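Local coordinates for glycoside hydrolase family 15, cellulose signaling associated protein envoy (PDB 4WUJ), which senses blue light as a fungal LOV-domain photoreceptor carrying a flavin mononucleotide, in a pathway that integrates light and oxidative stress, at the interface of chains A and B. Numbering follows the deposited sequence. Chains: chain A/B, Glycoside hydrolase family 15, cellulose signaling associated protein envoy.

Contact 1: the interface of chains A and B. Residues chain A 14-15, 19; chain B 15, 18, 34-36, 38.
A:Met15 and B:Leu34 meet around a flat peptide group, the one that carries B:Leu34 O. A:Met15 N gives B:Leu34 O a hydrogen bond of 3.0 Å. A:Val14 N is also near this oxygen, but its N-H points elsewhere. The other flat group is the carboxylate of B:Asp35, yet this residue offers its CB rather than its carboxylate to A:Val14. The packing is mostly aliphatic, with sulfur taking part. A:Met15 hides 91 Å² here. Its CG stands beside its own backbone N (chi1 -46°), and the chain then bends at chi2 and chi3. This spreads its contacts over several partners. A:Met15 CB meets the B:Leu18 CD1 methyl. A:Met15 CG is 3.6 Å from B:Leu34 CB. A:Met15 CE is 3.8 Å from B:Val38 CG1. The two methyls of A:Val14 have separate partners, and CG2 is the one that lies by B:Asp35 CB. Further along helix 14-22, A:Leu19 CD2 approaches the backbone of B:Leu18. B:Met15 is poorly ordered and adds little. The patch packs the start of one helix 14-22 against the 34-38 segment and helix 14-22 of the other copy. At the other methyl of A:Val14, CG1 lies 3.7 Å from B:Cys36 SG.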
# COMPACT_ATOMS: atom_id res chain seq x y z
N VAL A 14 2.94 -6.62 3.87
CA VAL A 14 2.15 -6.57 2.66
C VAL A 14 3.02 -6.19 1.47
O VAL A 14 2.89 -6.74 0.37
CB VAL A 14 0.96 -5.61 2.78
CG1 VAL A 14 0.13 -5.58 1.53
CG2 VAL A 14 0.08 -6.01 3.98
N MET A 15 3.93 -5.26 1.69
CA MET A 15 4.61 -4.73 0.55
C MET A 15 5.69 -5.73 0.12
O MET A 15 5.95 -5.88 -1.09
CB MET A 15 5.08 -3.29 0.82
CG MET A 15 3.95 -2.39 1.50
SD MET A 15 2.85 -1.38 0.44
CE MET A 15 3.30 0.29 0.90
N LEU A 19 5.90 -7.13 -3.60
CA LEU A 19 7.11 -7.16 -4.36
C LEU A 19 7.37 -8.55 -4.93
O LEU A 19 7.77 -8.68 -6.09
CB LEU A 19 8.25 -6.70 -3.49
CG LEU A 19 9.51 -6.31 -4.23
CD1 LEU A 19 9.20 -5.34 -5.39
CD2 LEU A 19 10.50 -5.71 -3.22
N MET B 15 5.24 0.51 -6.01
CA MET B 15 5.95 -0.75 -6.22
C MET B 15 7.29 -0.67 -6.99
O MET B 15 8.25 -1.37 -6.64
CB MET B 15 5.04 -1.77 -6.88
CG MET B 15 4.37 -2.66 -5.82
SD MET B 15 4.41 -4.39 -6.27
CE MET B 15 2.88 -4.56 -7.25
N LEU B 18 9.46 0.35 -4.23
CA LEU B 18 9.73 -0.84 -3.44
C LEU B 18 10.82 -1.71 -4.07
O LEU B 18 11.74 -2.18 -3.38
CB LEU B 18 8.45 -1.68 -3.28
CG LEU B 18 7.25 -1.04 -2.57
CD1 LEU B 18 6.18 -2.10 -2.32
CD2 LEU B 18 7.65 -0.30 -1.25
N LEU B 34 6.33 -3.62 5.93
CA LEU B 34 5.44 -2.51 5.62
C LEU B 34 4.07 -3.02 5.25
O LEU B 34 3.95 -3.93 4.40
CB LEU B 34 5.92 -1.73 4.41
CG LEU B 34 7.29 -1.04 4.44
CD1 LEU B 34 7.30 0.25 3.58
CD2 LEU B 34 7.66 -0.74 5.80
N ASP B 35 3.03 -2.42 5.81
CA ASP B 35 1.71 -2.66 5.25
C ASP B 35 1.13 -1.38 4.65
O ASP B 35 1.79 -0.36 4.61
CB ASP B 35 0.78 -3.30 6.26
CG ASP B 35 0.41 -2.36 7.40
OD1 ASP B 35 0.60 -1.13 7.29
OD2 ASP B 35 -0.10 -2.89 8.41
N CYS B 36 -0.10 -1.48 4.16
CA CYS B 36 -0.68 -0.40 3.35
C CYS B 36 -1.11 0.81 4.13
O CYS B 36 -1.50 1.83 3.55
CB CYS B 36 -1.86 -0.93 2.54
SG CYS B 36 -1.29 -2.22 1.39
N VAL B 38 1.11 2.24 6.09
CA VAL B 38 2.38 2.90 6.36
C VAL B 38 2.35 4.39 5.92
O VAL B 38 1.84 4.75 4.85
CB VAL B 38 3.58 2.18 5.69
CG1 VAL B 38 3.58 2.36 4.12
CG2 VAL B 38 4.88 2.74 6.27

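Contact 2: the interface of chains A and B. Residues chain A 7-8, 13; chain B 31, 33-35, 38.
A:Tyr7 and A:Ser8 lie across B:Leu34 and B:Asp35, and their torsions send the two side chains to different partners. The A:Tyr7 ring carbon CG is opposite its own carbonyl carbon (chi1 -59°), which lays the side chain alongside B:Leu34, both pointing the same way. A:Tyr7 CB is the carbon in touch with the B:Leu34 CD2 methyl, though how close they really come is doubtful. A:Tyr7 CB is also 3.6 Å from B:Val38 CG2, where the two side chains cross. In A:Ser8 the hydroxyl is turned away from the backbone N (chi1 179°) and meets the carboxylate of B:Asp35. That bond, from A:Ser8 OG to B:Asp35 OD2, is weak. A weak bond also runs from the backbone N of B:Asp35 to A:Tyr7 O. A:Asp13 OD1 accepts a hydrogen bond from B:Leu34 N at 3.3 Å, with the N-H well aligned. The donor comes from above the carboxylate plane, 51° out of it. A:Asp13 CB also packs on the ring of B:Pro33. Water 1 bridges the two backbones, joining the amide N of A:Tyr7 to two carbonyls of the other chain. A:Tyr7 N is 3.0 Å from water 1. The N-terminal segment of one copy is thus held along the 31-38 segment of its partner. Water 1 sits 2.6 Å from B:Leu31 O and 2.8 Å from B:Pro33 O.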
# COMPACT_ATOMS: atom_id res chain seq x y z
N TYR A 7 6.63 0.03 10.84
CA TYR A 7 5.96 0.50 9.61
C TYR A 7 4.90 -0.48 9.11
O TYR A 7 4.43 -0.34 8.00
CB TYR A 7 6.97 0.87 8.48
CG TYR A 7 7.95 1.95 8.91
CD1 TYR A 7 7.51 3.20 9.33
CD2 TYR A 7 9.30 1.70 8.95
CE1 TYR A 7 8.43 4.19 9.72
CE2 TYR A 7 10.21 2.67 9.34
CZ TYR A 7 9.78 3.90 9.73
OH TYR A 7 10.73 4.85 10.13
N SER A 8 4.56 -1.48 9.94
CA SER A 8 3.38 -2.34 9.68
C SER A 8 2.58 -2.59 10.96
O SER A 8 2.91 -3.49 11.72
CB SER A 8 3.79 -3.68 9.09
OG SER A 8 2.65 -4.49 8.88
N ASP A 13 3.87 -8.15 6.28
CA ASP A 13 4.70 -7.46 5.30
C ASP A 13 4.00 -7.41 3.95
O ASP A 13 4.42 -8.07 3.00
CB ASP A 13 6.07 -8.12 5.18
CG ASP A 13 7.03 -7.31 4.30
OD1 ASP A 13 6.68 -6.18 3.93
OD2 ASP A 13 8.14 -7.80 3.98
N LEU B 31 14.03 -2.05 7.07
CA LEU B 31 12.72 -1.45 7.32
C LEU B 31 11.78 -2.35 8.13
O LEU B 31 10.86 -1.87 8.81
CB LEU B 31 12.05 -1.09 5.98
CG LEU B 31 12.90 -0.18 5.10
CD1 LEU B 31 12.20 0.16 3.77
CD2 LEU B 31 13.24 1.08 5.89
N PRO B 33 8.70 -5.15 8.21
CA PRO B 33 7.51 -5.20 7.34
C PRO B 33 6.85 -3.85 7.14
O PRO B 33 6.84 -3.01 8.06
CB PRO B 33 6.57 -6.15 8.10
CG PRO B 33 6.93 -5.96 9.52
CD PRO B 33 8.43 -5.74 9.53
N LEU B 34 6.33 -3.62 5.93
CA LEU B 34 5.44 -2.51 5.62
C LEU B 34 4.07 -3.02 5.25
O LEU B 34 3.95 -3.93 4.40
CB LEU B 34 5.92 -1.73 4.41
CG LEU B 34 7.29 -1.04 4.44
CD1 LEU B 34 7.30 0.25 3.58
CD2 LEU B 34 7.66 -0.74 5.80
N ASP B 35 3.03 -2.42 5.81
CA ASP B 35 1.71 -2.66 5.25
C ASP B 35 1.13 -1.38 4.65
O ASP B 35 1.79 -0.36 4.61
CB ASP B 35 0.78 -3.30 6.26
CG ASP B 35 0.41 -2.36 7.40
OD1 ASP B 35 0.60 -1.13 7.29
OD2 ASP B 35 -0.10 -2.89 8.41
N VAL B 38 1.11 2.24 6.09
CA VAL B 38 2.38 2.90 6.36
C VAL B 38 2.35 4.39 5.92
O VAL B 38 1.84 4.75 4.85
CB VAL B 38 3.58 2.18 5.69
CG1 VAL B 38 3.58 2.36 4.12
CG2 VAL B 38 4.88 2.74 6.27
O HOH W 1 8.57 -2.09 10.07

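Contact 3: the interface of chains A and B. Residues chain A 31, 33-35, 38, 144; chain B 7-8.
B:Tyr7 bonds to A:Asp35 through the backbone. The amide N of A:Asp35 gives a hydrogen bond to B:Tyr7 O at 3.2 Å, in the carbonyl plane. A second, weak bond runs from B:Ser8 OG to OD2 of the A:Asp35 carboxylate. The carboxylate gets there because its CG sits between the backbone N and the carbonyl carbon of A:Asp35 (chi1 76°).

Water contacts come next. Water 2 joins the amide N of B:Tyr7 to two carbonyls of chain A. Water 2 is 2.5 Å from A:Leu31 O. The distance from water 2 to A:Pro33 O is 2.9 Å.

Packing adds to this. B:Tyr7 hides 73 Å². Its side chain runs beside A:Leu34, pointing the same way, but the modelled approach of their carbons is too short to be trusted. The A:Val38 side chain crosses that of B:Tyr7, and A:Val38 CG2 is 3.9 Å from B:Tyr7 CB. The ring presents an edge to the backbone of A:Gln144. A:Gln144 C lies in the ring plane, and B:Tyr7 CE1 is 3.6 Å from A:Gln144 O. The CB atoms of B:Ser8 and A:Pro33 touch more loosely.

A:Gln144 is also an FMN-binding residue of chain A. In this dimer the site holds the N-terminal segment of one copy against its partner. It sets a tyrosine ring beside a residue of the flavin pocket, which may link that segment to the chromophore.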
# COMPACT_ATOMS: atom_id res chain seq x y z
N LEU A 31 -0.15 -6.23 -13.71
CA LEU A 31 -0.87 -5.46 -12.71
C LEU A 31 -0.82 -3.98 -13.08
O LEU A 31 -1.82 -3.28 -12.97
CB LEU A 31 -0.29 -5.73 -11.31
CG LEU A 31 -0.55 -7.19 -10.85
CD1 LEU A 31 0.16 -7.53 -9.53
CD2 LEU A 31 -2.05 -7.46 -10.73
N PRO A 33 0.97 -0.11 -12.59
CA PRO A 33 1.42 0.56 -11.36
C PRO A 33 0.48 0.34 -10.15
O PRO A 33 -0.73 0.31 -10.31
CB PRO A 33 1.47 2.04 -11.78
CG PRO A 33 0.49 2.18 -12.89
CD PRO A 33 0.51 0.84 -13.62
N LEU A 34 1.06 0.16 -8.96
CA LEU A 34 0.29 0.18 -7.72
C LEU A 34 0.76 1.31 -6.78
O LEU A 34 1.97 1.47 -6.58
CB LEU A 34 0.47 -1.14 -6.94
CG LEU A 34 -0.00 -2.51 -7.44
CD1 LEU A 34 -0.47 -3.40 -6.25
CD2 LEU A 34 -1.09 -2.37 -8.42
N ASP A 35 -0.17 2.02 -6.16
CA ASP A 35 0.19 2.91 -5.04
C ASP A 35 -0.48 2.50 -3.66
O ASP A 35 -1.18 1.48 -3.59
CB ASP A 35 -0.03 4.38 -5.44
CG ASP A 35 -1.49 4.80 -5.43
OD1 ASP A 35 -2.36 4.02 -4.97
OD2 ASP A 35 -1.78 5.93 -5.90
N VAL A 38 -4.24 1.49 -3.07
CA VAL A 38 -4.84 0.34 -3.76
C VAL A 38 -5.76 -0.43 -2.79
O VAL A 38 -5.45 -0.57 -1.61
CB VAL A 38 -3.78 -0.63 -4.36
CG1 VAL A 38 -3.01 -1.34 -3.29
CG2 VAL A 38 -4.45 -1.69 -5.24
N GLN A 144 -8.70 -5.00 -5.68
CA GLN A 144 -9.95 -4.45 -6.19
C GLN A 144 -9.74 -2.99 -6.70
O GLN A 144 -8.79 -2.29 -6.26
CB GLN A 144 -11.01 -4.37 -5.09
CG GLN A 144 -11.39 -5.69 -4.42
CD GLN A 144 -10.43 -6.19 -3.36
OE1 GLN A 144 -9.58 -5.44 -2.80
NE2 GLN A 144 -10.56 -7.49 -3.07
N TYR B 7 -4.81 0.32 -10.55
CA TYR B 7 -4.40 0.02 -9.18
C TYR B 7 -3.40 1.08 -8.64
O TYR B 7 -2.83 0.88 -7.57
CB TYR B 7 -3.85 -1.41 -9.05
CG TYR B 7 -4.86 -2.52 -9.37
CD1 TYR B 7 -6.13 -2.52 -8.81
CD2 TYR B 7 -4.52 -3.55 -10.25
CE1 TYR B 7 -7.09 -3.57 -9.13
CE2 TYR B 7 -5.45 -4.62 -10.56
CZ TYR B 7 -6.72 -4.62 -9.99
OH TYR B 7 -7.61 -5.65 -10.32
N SER B 8 -3.21 2.20 -9.36
CA SER B 8 -2.63 3.41 -8.74
C SER B 8 -3.44 4.64 -9.16
O SER B 8 -3.31 5.14 -10.27
CB SER B 8 -1.14 3.52 -9.09
OG SER B 8 -0.59 4.79 -8.81
O HOH W 2 -2.39 -0.92 -12.40

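Contact 1 and contact 2 are neighbours, with centres of their C-alpha atoms about 6 Å apart. They share B:Leu34, B:Asp35 and B:Val38, so one segment of chain B receives both helix 14-22 and the N-terminal segment of chain A. By the same measure, contact 3 lies about 12 Å from contact 1 and about 17 Å from contact 2. It is largely the twin of contact 2 with the chains exchanged, as the two-fold symmetry requires. Each copy thus gives its N-terminal segment to the other. This reciprocal exchange fits a dimer, although the structure alone does not show that it forms in solution.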